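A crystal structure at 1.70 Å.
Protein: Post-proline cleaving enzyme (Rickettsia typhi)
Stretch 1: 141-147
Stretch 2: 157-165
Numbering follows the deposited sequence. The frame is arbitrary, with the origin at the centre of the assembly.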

# COMPACT_ATOMS: atom_id res chain seq x y z
N PRO A 141 26.71 -8.90 8.14
CA PRO A 141 25.31 -8.74 8.58
C PRO A 141 25.12 -7.86 9.78
O PRO A 141 23.98 -7.65 10.15
CB PRO A 141 24.85 -10.18 8.87
CG PRO A 141 26.10 -10.94 9.06
CD PRO A 141 27.12 -10.31 8.18
N ASN A 142 26.18 -7.37 10.38
CA ASN A 142 26.03 -6.30 11.37
C ASN A 142 25.66 -4.94 10.74
O ASN A 142 25.25 -4.03 11.44
CB ASN A 142 27.30 -6.12 12.18
CG ASN A 142 27.51 -7.23 13.19
OD1 ASN A 142 26.56 -7.89 13.63
ND2 ASN A 142 28.76 -7.44 13.57
N ARG A 143 25.83 -4.81 9.44
CA ARG A 143 25.61 -3.50 8.81
C ARG A 143 24.23 -3.47 8.18
O ARG A 143 23.85 -4.39 7.47
CB ARG A 143 26.71 -3.16 7.76
CG ARG A 143 28.07 -2.80 8.32
CD ARG A 143 28.03 -1.55 9.17
NE ARG A 143 29.29 -1.33 9.86
CZ ARG A 143 30.35 -0.69 9.38
NH1 ARG A 143 30.36 -0.16 8.18
NH2 ARG A 143 31.45 -0.61 10.13
N TYR A 144 23.49 -2.38 8.45
CA TYR A 144 22.18 -2.12 7.89
C TYR A 144 22.16 -0.76 7.26
O TYR A 144 22.85 0.13 7.72
CB TYR A 144 21.10 -2.14 8.99
CG TYR A 144 20.76 -3.50 9.54
CD1 TYR A 144 21.57 -4.10 10.49
CD2 TYR A 144 19.63 -4.20 9.10
CE1 TYR A 144 21.27 -5.35 11.01
CE2 TYR A 144 19.31 -5.44 9.64
CZ TYR A 144 20.12 -6.01 10.58
OH TYR A 144 19.79 -7.26 11.05
N LEU A 145 21.42 -0.59 6.17
CA LEU A 145 21.08 0.75 5.67
C LEU A 145 19.68 1.04 6.16
O LEU A 145 18.76 0.29 5.84
CB LEU A 145 21.14 0.77 4.13
CG LEU A 145 22.54 0.46 3.65
CD1 LEU A 145 22.48 0.04 2.18
CD2 LEU A 145 23.54 1.58 3.87
N ILE A 146 19.52 2.07 6.97
CA ILE A 146 18.23 2.42 7.53
C ILE A 146 17.58 3.48 6.67
O ILE A 146 18.10 4.58 6.63
CB ILE A 146 18.32 2.93 9.00
CG1 ILE A 146 19.24 2.06 9.88
CG2 ILE A 146 16.94 3.10 9.59
CD1 ILE A 146 18.78 0.66 10.08
N SER A 147 16.46 3.16 6.02
CA SER A 147 15.68 4.13 5.25
C SER A 147 14.79 4.98 6.14
O SER A 147 14.19 4.47 7.10
CB SER A 147 14.82 3.44 4.21
OG SER A 147 15.64 2.86 3.20
N PHE A 157 15.77 9.19 2.38
CA PHE A 157 17.23 9.07 2.44
C PHE A 157 17.52 7.83 3.29
O PHE A 157 16.63 7.01 3.51
CB PHE A 157 17.87 10.34 3.03
CG PHE A 157 17.34 10.73 4.34
CD1 PHE A 157 16.12 11.36 4.46
CD2 PHE A 157 18.06 10.43 5.51
CE1 PHE A 157 15.62 11.71 5.70
CE2 PHE A 157 17.57 10.80 6.74
CZ PHE A 157 16.35 11.42 6.83
N PHE A 158 18.77 7.63 3.67
CA PHE A 158 19.12 6.47 4.48
C PHE A 158 20.36 6.80 5.24
O PHE A 158 21.06 7.75 4.90
CB PHE A 158 19.36 5.22 3.64
CG PHE A 158 20.31 5.47 2.49
CD1 PHE A 158 21.68 5.26 2.68
CD2 PHE A 158 19.83 5.80 1.28
CE1 PHE A 158 22.56 5.51 1.62
CE2 PHE A 158 20.70 6.05 0.22
CZ PHE A 158 22.06 5.86 0.40
N ARG A 159 20.66 6.01 6.27
CA ARG A 159 21.90 6.12 6.99
C ARG A 159 22.38 4.73 7.34
O ARG A 159 21.58 3.87 7.77
CB ARG A 159 21.73 6.89 8.29
CG ARG A 159 21.33 8.32 8.14
CD ARG A 159 21.17 8.93 9.52
NE ARG A 159 22.43 9.02 10.24
CZ ARG A 159 22.54 9.52 11.47
NH1 ARG A 159 21.45 9.91 12.14
NH2 ARG A 159 23.71 9.58 12.05
N GLU A 160 23.67 4.49 7.20
CA GLU A 160 24.25 3.19 7.56
C GLU A 160 24.40 3.03 9.07
O GLU A 160 24.75 3.97 9.76
CB GLU A 160 25.63 3.07 6.91
CG GLU A 160 26.19 1.65 6.94
CD GLU A 160 27.59 1.55 6.39
OE1 GLU A 160 28.17 2.57 5.95
OE2 GLU A 160 28.12 0.43 6.39
N TRP A 161 24.13 1.84 9.58
CA TRP A 161 23.98 1.61 11.00
C TRP A 161 24.61 0.26 11.35
O TRP A 161 24.59 -0.65 10.55
CB TRP A 161 22.49 1.66 11.36
CG TRP A 161 22.18 1.46 12.82
CD1 TRP A 161 21.99 2.43 13.75
CD2 TRP A 161 21.86 0.22 13.47
NE1 TRP A 161 21.65 1.87 14.97
CE2 TRP A 161 21.54 0.52 14.81
CE3 TRP A 161 21.83 -1.10 13.05
CZ2 TRP A 161 21.20 -0.47 15.75
CZ3 TRP A 161 21.51 -2.10 13.99
CH2 TRP A 161 21.18 -1.76 15.31
N ASP A 162 25.23 0.18 12.52
CA ASP A 162 25.95 -1.02 12.91
C ASP A 162 25.37 -1.70 14.20
O ASP A 162 25.27 -1.08 15.25
CB ASP A 162 27.40 -0.74 13.11
CG ASP A 162 28.22 -2.02 13.30
OD1 ASP A 162 28.27 -2.50 14.45
OD2 ASP A 162 28.82 -2.55 12.31
N LEU A 163 25.06 -2.97 14.08
CA LEU A 163 24.39 -3.75 15.16
C LEU A 163 25.27 -4.00 16.38
O LEU A 163 24.76 -3.99 17.53
CB LEU A 163 23.88 -5.09 14.61
CG LEU A 163 23.16 -6.06 15.55
CD1 LEU A 163 21.93 -5.39 16.10
CD2 LEU A 163 22.81 -7.32 14.77
N GLU A 164 26.57 -4.20 16.15
CA GLU A 164 27.51 -4.39 17.27
C GLU A 164 27.62 -3.12 18.09
O GLU A 164 27.54 -3.15 19.32
CB GLU A 164 28.87 -4.85 16.76
CG GLU A 164 29.90 -5.17 17.84
CD GLU A 164 31.20 -5.65 17.22
OE1 GLU A 164 31.24 -6.77 16.65
OE2 GLU A 164 32.19 -4.88 17.27
N LYS A 165 27.75 -1.98 17.41
CA LYS A 165 27.79 -0.66 18.05
C LYS A 165 26.41 -0.14 18.52
O LYS A 165 26.36 0.77 19.35
CB LYS A 165 28.41 0.35 17.07
O HOH W 1 31.78 -1.06 12.94
O HOH W 2 16.21 4.91 1.58

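Two neighbouring antiparallel strands, 143-147 and 157-162, are zipped together by main-chain hydrogen bonds and sorted by side chain into a face with a charged cluster giving way to apolar contacts, and one with a mainly aromatic and aliphatic core, a compact illustration of how a β-ladder divides its labour. Hydrogen-bonded pairs alternate with non-hydrogen-bonded ones: Tyr144 N donates to Trp161 O (2.9 Å) and Trp161 N to Tyr144 O (2.8 Å), and Ile146 N and Arg159 O (2.9 Å) with Arg159 N and Ile146 O (3.0 Å) repeat the motif. Beyond the strand, Leu163 N still reaches Asn142 O at 2.9 Å, extending the pairing into the loop.

Between these pairs, Arg143 shares a face with Asp162 and Glu160. Its side chain bends back through two m rotamers, so that the guanidinium meets both carboxylates near its own plane: NE of Arg143 lies 2.8 Å from OD2 of Asp162, and NH1 of Arg143 2.9 Å from OE2 of Glu160, both salt bridges. Arginine suits this place because its several N-H groups can serve two acids at once. Farther along, Leu145 CD2 packs 4.3 Å from Phe158 CD1.

On the other face, Ile146 CG1 rests 3.6 Å from Trp161 CB, while Tyr144 CD1 approaches Trp161 CE3 at 4.0 Å, the rings oblique. These three residues are buried, where broad apolar surfaces pack well. Arg159 starts on this face, but its end leads away, leaving it partly exposed.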